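PDB 6IJF: Tae4 from Agrobacterium tumefaciens, which is an amidase effector of the type VI secretion system that probably cleaves amide bonds in the peptide stems of the peptidoglycan of rival bacteria. Local coordinates for residues 33-38 with 78-83. Residues are numbered along the deposited sequence; the frame is centred on the assembly and turned at random.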
loop_
_atom_site.group_PDB
_atom_site.type_symbol
_atom_site.label_atom_id
_atom_site.label_comp_id
_atom_site.label_asym_id
_atom_site.label_seq_id
_atom_site.Cartn_x
_atom_site.Cartn_y
_atom_site.Cartn_z
ATOM N N ILE C 33 -4.974 4.893 31.722
ATOM C CA ILE C 33 -5.803 3.961 32.539
ATOM C C ILE C 33 -4.974 3.347 33.672
ATOM O O ILE C 33 -5.550 2.570 34.457
ATOM C CB ILE C 33 -6.472 2.886 31.675
ATOM C CG1 ILE C 33 -5.468 1.968 30.978
ATOM C CG2 ILE C 33 -7.435 3.537 30.694
ATOM C CD1 ILE C 33 -6.118 0.783 30.292
ATOM N N GLY C 34 -3.695 3.696 33.778
ATOM C CA GLY C 34 -2.870 3.302 34.936
ATOM C C GLY C 34 -2.247 1.934 34.742
ATOM O O GLY C 34 -1.955 1.276 35.744
ATOM N N TRP C 35 -1.999 1.526 33.498
ATOM C CA TRP C 35 -1.405 0.201 33.182
ATOM C C TRP C 35 0.021 0.368 32.675
ATOM O O TRP C 35 0.434 -0.448 31.825
ATOM C CB TRP C 35 -2.240 -0.521 32.131
ATOM C CG TRP C 35 -3.597 -0.935 32.566
ATOM C CD1 TRP C 35 -4.327 -0.505 33.636
ATOM C CD2 TRP C 35 -4.417 -1.880 31.870
ATOM N NE1 TRP C 35 -5.549 -1.129 33.651
ATOM C CE2 TRP C 35 -5.630 -1.973 32.577
ATOM C CE3 TRP C 35 -4.236 -2.651 30.720
ATOM C CZ2 TRP C 35 -6.656 -2.820 32.166
ATOM C CZ3 TRP C 35 -5.251 -3.492 30.321
ATOM C CH2 TRP C 35 -6.443 -3.570 31.034
ATOM N N GLU C 36 0.740 1.388 33.142
ATOM C CA GLU C 36 2.125 1.675 32.672
ATOM C C GLU C 36 2.984 0.409 32.751
ATOM O O GLU C 36 3.825 0.191 31.871
ATOM C CB GLU C 36 2.805 2.769 33.511
ATOM C CG GLU C 36 2.189 4.141 33.349
ATOM C CD GLU C 36 1.086 4.468 34.342
ATOM O OE1 GLU C 36 0.287 3.573 34.663
ATOM O OE2 GLU C 36 1.027 5.639 34.772
ATOM N N SER C 37 2.782 -0.409 33.777
ATOM C CA SER C 37 3.621 -1.602 34.056
ATOM C C SER C 37 3.398 -2.695 33.011
ATOM O O SER C 37 4.235 -3.593 32.964
ATOM C CB SER C 37 3.364 -2.110 35.458
ATOM O OG SER C 37 2.099 -2.756 35.535
ATOM N N PHE C 38 2.326 -2.641 32.198
ATOM C CA PHE C 38 2.086 -3.619 31.101
ATOM C C PHE C 38 2.678 -3.145 29.761
ATOM O O PHE C 38 2.542 -3.906 28.766
ATOM C CB PHE C 38 0.591 -3.898 30.939
ATOM C CG PHE C 38 -0.086 -4.527 32.128
ATOM C CD1 PHE C 38 0.638 -5.155 33.134
ATOM C CD2 PHE C 38 -1.469 -4.532 32.222
ATOM C CE1 PHE C 38 -0.002 -5.723 34.225
ATOM C CE2 PHE C 38 -2.118 -5.100 33.312
ATOM C CZ PHE C 38 -1.377 -5.699 34.308
ATOM N N LYS C 78 -13.773 1.003 36.700
ATOM C CA LYS C 78 -14.659 0.486 35.618
ATOM C C LYS C 78 -13.971 -0.680 34.893
ATOM O O LYS C 78 -12.740 -0.715 34.875
ATOM C CB LYS C 78 -15.053 1.611 34.659
ATOM C CG LYS C 78 -15.860 2.729 35.284
ATOM C CD LYS C 78 -17.263 2.271 35.672
ATOM C CE LYS C 78 -18.133 3.431 36.101
ATOM N NZ LYS C 78 -19.415 2.945 36.650
ATOM N N GLY C 79 -14.742 -1.611 34.321
ATOM C CA GLY C 79 -14.219 -2.864 33.731
ATOM C C GLY C 79 -13.687 -2.689 32.305
ATOM O O GLY C 79 -14.270 -1.901 31.532
ATOM N N ILE C 80 -12.576 -3.364 31.999
ATOM C CA ILE C 80 -11.936 -3.476 30.654
ATOM C C ILE C 80 -11.857 -4.972 30.335
ATOM O O ILE C 80 -11.240 -5.708 31.131
ATOM C CB ILE C 80 -10.505 -2.879 30.620
ATOM C CG1 ILE C 80 -10.429 -1.368 30.855
ATOM C CG2 ILE C 80 -9.783 -3.269 29.339
ATOM C CD1 ILE C 80 -11.374 -0.548 30.045
ATOM N N GLU C 81 -12.370 -5.404 29.188
ATOM C CA GLU C 81 -12.094 -6.777 28.680
ATOM C C GLU C 81 -10.910 -6.705 27.728
ATOM O O GLU C 81 -10.981 -5.937 26.732
ATOM C CB GLU C 81 -13.342 -7.353 28.008
ATOM C CG GLU C 81 -13.171 -8.774 27.497
ATOM C CD GLU C 81 -12.533 -9.712 28.526
ATOM O OE1 GLU C 81 -13.188 -10.026 29.530
ATOM O OE2 GLU C 81 -11.350 -10.103 28.336
ATOM N N VAL C 82 -9.850 -7.452 28.003
ATOM C CA VAL C 82 -8.592 -7.373 27.195
ATOM C C VAL C 82 -8.652 -8.358 26.028
ATOM O O VAL C 82 -7.873 -8.179 25.083
ATOM C CB VAL C 82 -7.350 -7.601 28.070
ATOM C CG1 VAL C 82 -6.085 -7.863 27.273
ATOM C CG2 VAL C 82 -7.159 -6.437 29.031
ATOM N N ASN C 83 -9.517 -9.362 26.087
ATOM C CA ASN C 83 -9.522 -10.518 25.142
ATOM C C ASN C 83 -10.600 -10.225 24.108
ATOM O O ASN C 83 -11.795 -10.032 24.496
ATOM C CB ASN C 83 -9.817 -11.863 25.819
ATOM C CG ASN C 83 -9.785 -13.040 24.859
ATOM O OD1 ASN C 83 -8.753 -13.664 24.615
ATOM N ND2 ASN C 83 -10.943 -13.384 24.370
#
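Next to the apolar meeting of Trp35 with Ile80 and Val82, the carboxylate oxygen OE2 of Glu81 is gripped by several groups. The backbone N of Asn83 donates to Glu81 OE2 at 3.0 Å, reaching the anti lone pair, and Arg86 adds a salt bridge to the same oxygen; Ser67 contributes a weak hydrogen bond. The CB of Glu81 points away from residues 33-38, and its side chain comes no nearer to them than 8.4 Å, while Ile80 and Val82, on either side of it in sequence, turn toward the tryptophan.

The contact itself is apolar and small. Trp35 presents the far corner of its six-membered ring, and CH2 lies 3.6 Å from Val82 CG2, which sits at the ring edge, near its plane. Neighbouring CZ3 is almost as close to the same methyl. Ile80 approaches obliquely, its CG2 3.8 Å from Trp35 CH2. With chi1 at -65°, Ile80 sets CG1 beside the backbone N and CG2 anti to it, which puts the CG2 methyl against the indole. The indole is also held from within its own segment: Ile33 CD1 lies 3.5 Å above the centre of one face, and Phe38 CE2 covers the rim of the opposite face. At the other end of the ring, Trp35 NE1 is hydrogen-bonded to the carbonyl of Arg69, which satisfies the buried N-H and helps to fix the rotation of the ring.

Gly34, with positive phi, closes helix 26-33 in a Schellman motif, from which Trp35 emerges. The indole thereby bridges the end of this helix to the two-stranded antiparallel sheet of 68-69 and 79-80, also touching Ile50 of helix 48-58. Ile80 packs on Ser53 and Ile54 of that same helix, and beyond Val82 the chain passes through Asn83, at the N-cap position, into helix 84-92.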